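Local structure of protein (alpha-2u-globulin) (Rattus norvegicus, 2A2U) at the interface of chains A and B. The protein binds a hyaline droplet inducer and, as a lipocalin, probably carries small hydrophobic molecules in the cavity of its beta-barrel. Sequence-based numbering; all coordinates share one arbitrary frame. Chains: chain A/B, Protein (alpha-2u-globulin).

Contact 1: the interface of chains A and B. Residues chain A 98, 100, 106-108; chain B 92-95.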
loop_
_atom_site.group_PDB
_atom_site.type_symbol
_atom_site.label_atom_id
_atom_site.label_comp_id
_atom_site.label_asym_id
_atom_site.label_seq_id
_atom_site.Cartn_x
_atom_site.Cartn_y
_atom_site.Cartn_z
ATOM N N GLU A 98 -11.345 12.977 -11.259
ATOM C CA GLU A 98 -10.874 12.878 -9.881
ATOM C C GLU A 98 -9.933 11.735 -9.604
ATOM O O GLU A 98 -10.152 10.618 -10.045
ATOM C CB GLU A 98 -12.047 12.825 -8.917
ATOM C CG GLU A 98 -12.819 14.120 -8.862
ATOM C CD GLU A 98 -13.884 14.141 -7.799
ATOM O OE1 GLU A 98 -13.867 13.268 -6.908
ATOM O OE2 GLU A 98 -14.745 15.039 -7.855
ATOM N N PHE A 100 -7.466 9.948 -6.389
ATOM C CA PHE A 100 -7.356 9.848 -4.942
ATOM C C PHE A 100 -5.956 9.428 -4.541
ATOM O O PHE A 100 -5.365 8.557 -5.164
ATOM C CB PHE A 100 -8.342 8.826 -4.365
ATOM C CG PHE A 100 -8.186 8.623 -2.866
ATOM C CD1 PHE A 100 -8.856 9.448 -1.964
ATOM C CD2 PHE A 100 -7.304 7.664 -2.365
ATOM C CE1 PHE A 100 -8.642 9.328 -0.594
ATOM C CE2 PHE A 100 -7.088 7.541 -0.997
ATOM C CZ PHE A 100 -7.757 8.375 -0.115
ATOM N N GLY A 106 -6.979 12.111 3.397
ATOM C CA GLY A 106 -7.527 11.614 2.151
ATOM C C GLY A 106 -7.560 12.773 1.192
ATOM O O GLY A 106 -8.153 13.804 1.500
ATOM N N ASN A 107 -6.925 12.612 0.037
ATOM C CA ASN A 107 -6.862 13.680 -0.950
ATOM C C ASN A 107 -7.584 13.384 -2.245
ATOM O O ASN A 107 -7.461 12.303 -2.805
ATOM C CB ASN A 107 -5.409 13.995 -1.305
ATOM C CG ASN A 107 -4.586 14.389 -0.111
ATOM O OD1 ASN A 107 -4.706 15.501 0.396
ATOM N ND2 ASN A 107 -3.706 13.491 0.324
ATOM N N THR A 108 -8.292 14.385 -2.740
ATOM C CA THR A 108 -8.993 14.285 -4.003
ATOM C C THR A 108 -8.476 15.440 -4.850
ATOM O O THR A 108 -8.506 16.593 -4.417
ATOM C CB THR A 108 -10.509 14.389 -3.803
ATOM O OG1 THR A 108 -11.020 13.104 -3.433
ATOM C CG2 THR A 108 -11.200 14.844 -5.064
ATOM N N LYS B 92 -11.398 7.665 3.714
ATOM C CA LYS B 92 -12.433 8.681 3.632
ATOM C C LYS B 92 -11.943 9.786 2.697
ATOM O O LYS B 92 -10.797 10.209 2.791
ATOM C CB LYS B 92 -12.713 9.240 5.029
ATOM C CG LYS B 92 -13.821 10.260 5.080
ATOM C CD LYS B 92 -15.190 9.655 4.841
ATOM C CE LYS B 92 -16.012 10.546 3.924
ATOM N NZ LYS B 92 -16.102 11.949 4.424
ATOM N N THR B 93 -12.788 10.213 1.766
ATOM C CA THR B 93 -12.413 11.263 0.826
ATOM C C THR B 93 -13.081 12.575 1.223
ATOM O O THR B 93 -13.960 12.593 2.084
ATOM C CB THR B 93 -12.816 10.905 -0.623
ATOM O OG1 THR B 93 -14.214 11.148 -0.816
ATOM C CG2 THR B 93 -12.525 9.449 -0.917
ATOM N N PRO B 94 -12.647 13.699 0.623
ATOM C CA PRO B 94 -13.238 15.001 0.943
ATOM C C PRO B 94 -14.696 15.216 0.521
ATOM O O PRO B 94 -15.295 16.199 0.939
ATOM C CB PRO B 94 -12.304 15.986 0.235
ATOM C CG PRO B 94 -11.004 15.256 0.138
ATOM C CD PRO B 94 -11.420 13.857 -0.173
ATOM N N GLU B 95 -15.264 14.335 -0.306
ATOM C CA GLU B 95 -16.664 14.488 -0.746
ATOM C C GLU B 95 -17.646 13.683 0.134
ATOM O O GLU B 95 -17.597 12.457 0.162
ATOM C CB GLU B 95 -16.833 14.106 -2.224
ATOM C CG GLU B 95 -15.561 13.698 -2.993
ATOM C CD GLU B 95 -14.601 14.850 -3.285
ATOM O OE1 GLU B 95 -15.018 15.881 -3.859
ATOM O OE2 GLU B 95 -13.408 14.712 -2.947
#
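A:Thr108 faces B:Pro94 and B:Glu95 across the two-chain interface, and the site shows how a loop can dock on the strands of an identical partner with few polar bonds.

The polar part is small. The hydroxyl OG1 of A:Thr108 lies 2.9 Å from the carboxylate oxygen OE2 of B:Glu95, with the two side chains advancing from opposite directions. This hydrogen bond is weak, and B:Glu95 is poorly ordered, so it is better read as a loose tether than as a clamp; the exact placing of the carboxylate against A:Thr108 is doubtful. On the loop's own side, the backbone N of B:Glu95 makes a weak hydrogen bond to OG1 of B:Thr93 (3.4 Å), which may help to steady the turn.

Apolar contacts carry more of the fit. Ring carbon CD of B:Pro94 comes to 3.8 Å from CB of A:Thr108. Alongside, towards strand 99-102, the methyl CG2 of B:Thr93 rests 3.8 Å from CD1 of A:Phe100 and almost as near to CE1; it meets the CD1-CE1 edge obliquely, raised well off the ring plane. The ring is brought there by its first torsion, which sets CG anti to the backbone N (chi1 176°).

The proline also packs against main chain: its CG sits in van der Waals contact with the backbone carbonyl O of A:Gly106, at 3.5 Å.

Electrostatics probably add little binding here. A:Glu98 and B:Glu95 run antiparallel alongside each other with their carboxylate planes 52° apart, and OE2 of A:Glu98 is 4.1 Å from OE1 of B:Glu95. If both are charged they would be expected to disfavour each other mildly.

In the fold, residues 93-95 of chain B belong to the loop that follows strand 83-92, and they lean on strands 99-102 and 106-114 of the chain A barrel.

Contact 2: the interface of chains A and B. Residues chain A 93-95; chain B 98, 100, 106, 108, 125, 127.
Where A:Pro94 meets B:Gly106 and B:Ile125, the chain A backbone leaves an extended A:Thr93 and turns at A:Pro94 (psi -12°), while the chain B residues it faces run extended in their strands.

That turn presents the pyrrolidine ring as a knob. Its CB packs 3.7 Å from the methyl CG2 of B:Ile125; chi1 of -52° places CG1 of this isoleucine beside its backbone N and turns CG2 anti to that N, towards the proline. The ring's CG lies 3.8 Å from CB of B:Phe127. The same CG is 3.6 Å from the carbonyl O of B:Ile125, so the ring covers main chain as well as side chains. Beside it, CG2 of A:Thr93 approaches CD1 of B:Phe100 at 4.0 Å.

A hydrogen bond crosses the contact: OG1 of B:Thr108 donates to OE2 of A:Glu95 over 3.1 Å, meeting the oxygen on its anti side and 33° out of the carboxylate plane. The acceptor is poorly ordered, which limits how firmly it can grip. A valine in place of B:Thr108 would probably leave the A:Glu95 carboxylate without this donor and freer to swing.

The loop after strand 83-92 of chain A thus lies over strands 99-102, 106-114 and 119-128 on the outside of the chain B barrel.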
loop_
_atom_site.group_PDB
_atom_site.type_symbol
_atom_site.label_atom_id
_atom_site.label_comp_id
_atom_site.label_asym_id
_atom_site.label_seq_id
_atom_site.Cartn_x
_atom_site.Cartn_y
_atom_site.Cartn_z
ATOM N N THR A 93 -10.571 7.727 -9.903
ATOM C CA THR A 93 -11.850 7.361 -9.305
ATOM C C THR A 93 -12.953 7.433 -10.355
ATOM O O THR A 93 -12.738 7.947 -11.453
ATOM C CB THR A 93 -12.214 8.287 -8.121
ATOM O OG1 THR A 93 -12.732 9.528 -8.613
ATOM C CG2 THR A 93 -10.998 8.565 -7.265
ATOM N N PRO A 94 -14.143 6.884 -10.046
ATOM C CA PRO A 94 -15.257 6.914 -10.996
ATOM C C PRO A 94 -15.857 8.290 -11.309
ATOM O O PRO A 94 -16.647 8.394 -12.240
ATOM C CB PRO A 94 -16.290 5.993 -10.343
ATOM C CG PRO A 94 -15.480 5.080 -9.482
ATOM C CD PRO A 94 -14.432 5.982 -8.921
ATOM N N GLU A 95 -15.515 9.330 -10.545
ATOM C CA GLU A 95 -16.057 10.679 -10.798
ATOM C C GLU A 95 -15.118 11.533 -11.677
ATOM O O GLU A 95 -14.007 11.858 -11.270
ATOM C CB GLU A 95 -16.377 11.410 -9.485
ATOM C CG GLU A 95 -16.143 10.634 -8.175
ATOM C CD GLU A 95 -17.144 9.507 -7.919
ATOM O OE1 GLU A 95 -18.373 9.745 -7.949
ATOM O OE2 GLU A 95 -16.690 8.374 -7.670
ATOM N N GLU B 98 -18.182 9.740 0.941
ATOM C CA GLU B 98 -17.454 8.888 0.005
ATOM C C GLU B 98 -16.166 8.309 0.531
ATOM O O GLU B 98 -15.379 8.996 1.161
ATOM C CB GLU B 98 -17.194 9.625 -1.297
ATOM C CG GLU B 98 -18.456 9.895 -2.079
ATOM C CD GLU B 98 -18.205 10.480 -3.443
ATOM O OE1 GLU B 98 -17.052 10.436 -3.918
ATOM O OE2 GLU B 98 -19.169 10.989 -4.045
ATOM N N PHE B 100 -12.856 5.585 -0.581
ATOM C CA PHE B 100 -12.154 5.033 -1.729
ATOM C C PHE B 100 -11.395 3.780 -1.339
ATOM O O PHE B 100 -10.775 3.732 -0.285
ATOM C CB PHE B 100 -11.155 6.031 -2.321
ATOM C CG PHE B 100 -10.333 5.452 -3.462
ATOM C CD1 PHE B 100 -10.808 5.492 -4.771
ATOM C CD2 PHE B 100 -9.127 4.795 -3.209
ATOM C CE1 PHE B 100 -10.104 4.879 -5.804
ATOM C CE2 PHE B 100 -8.422 4.181 -4.238
ATOM C CZ PHE B 100 -8.913 4.224 -5.533
ATOM N N GLY B 106 -10.707 1.202 -9.347
ATOM C CA GLY B 106 -10.858 2.262 -8.370
ATOM C C GLY B 106 -12.298 2.256 -7.933
ATOM O O GLY B 106 -13.190 2.362 -8.772
ATOM N N THR B 108 -15.473 3.730 -5.417
ATOM C CA THR B 108 -16.012 4.809 -4.615
ATOM C C THR B 108 -17.316 4.277 -4.037
ATOM O O THR B 108 -18.180 3.803 -4.777
ATOM C CB THR B 108 -16.260 6.058 -5.466
ATOM O OG1 THR B 108 -15.033 6.786 -5.596
ATOM C CG2 THR B 108 -17.295 6.956 -4.835
ATOM N N ILE B 125 -19.471 2.194 -6.769
ATOM C CA ILE B 125 -19.238 2.383 -8.196
ATOM C C ILE B 125 -17.797 1.953 -8.457
ATOM O O ILE B 125 -16.892 2.321 -7.719
ATOM C CB ILE B 125 -19.383 3.841 -8.635
ATOM C CG1 ILE B 125 -20.709 4.411 -8.161
ATOM C CG2 ILE B 125 -19.337 3.923 -10.157
ATOM C CD1 ILE B 125 -20.816 5.910 -8.362
ATOM N N PHE B 127 -14.448 1.615 -11.220
ATOM C CA PHE B 127 -13.846 2.111 -12.452
ATOM C C PHE B 127 -12.620 1.285 -12.793
ATOM O O PHE B 127 -11.714 1.138 -11.976
ATOM C CB PHE B 127 -13.428 3.564 -12.348
ATOM C CG PHE B 127 -12.662 4.039 -13.533
ATOM C CD1 PHE B 127 -13.319 4.540 -14.647
ATOM C CD2 PHE B 127 -11.279 3.907 -13.564
ATOM C CE1 PHE B 127 -12.607 4.898 -15.774
ATOM C CE2 PHE B 127 -10.563 4.259 -14.679
ATOM C CZ PHE B 127 -11.221 4.753 -15.792
#

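Contact 1 and contact 2 are twins under the two-fold axis, their C-alpha centres about 10 Å apart. In contact 1 B:Thr93 to B:Glu95 dock on A:Glu98, A:Phe100, A:Gly106 and A:Thr108; in contact 2 the chains swap these roles, so each chain both gives and accepts. The residues of contact 2 also include strand 119-128, whose counterpart in the other chain would be expected to take part by symmetry. Such reciprocity doubles a modest contact into a two-sided join. The deposited assembly holds four copies, but the structure alone does not show whether this pairing persists in solution.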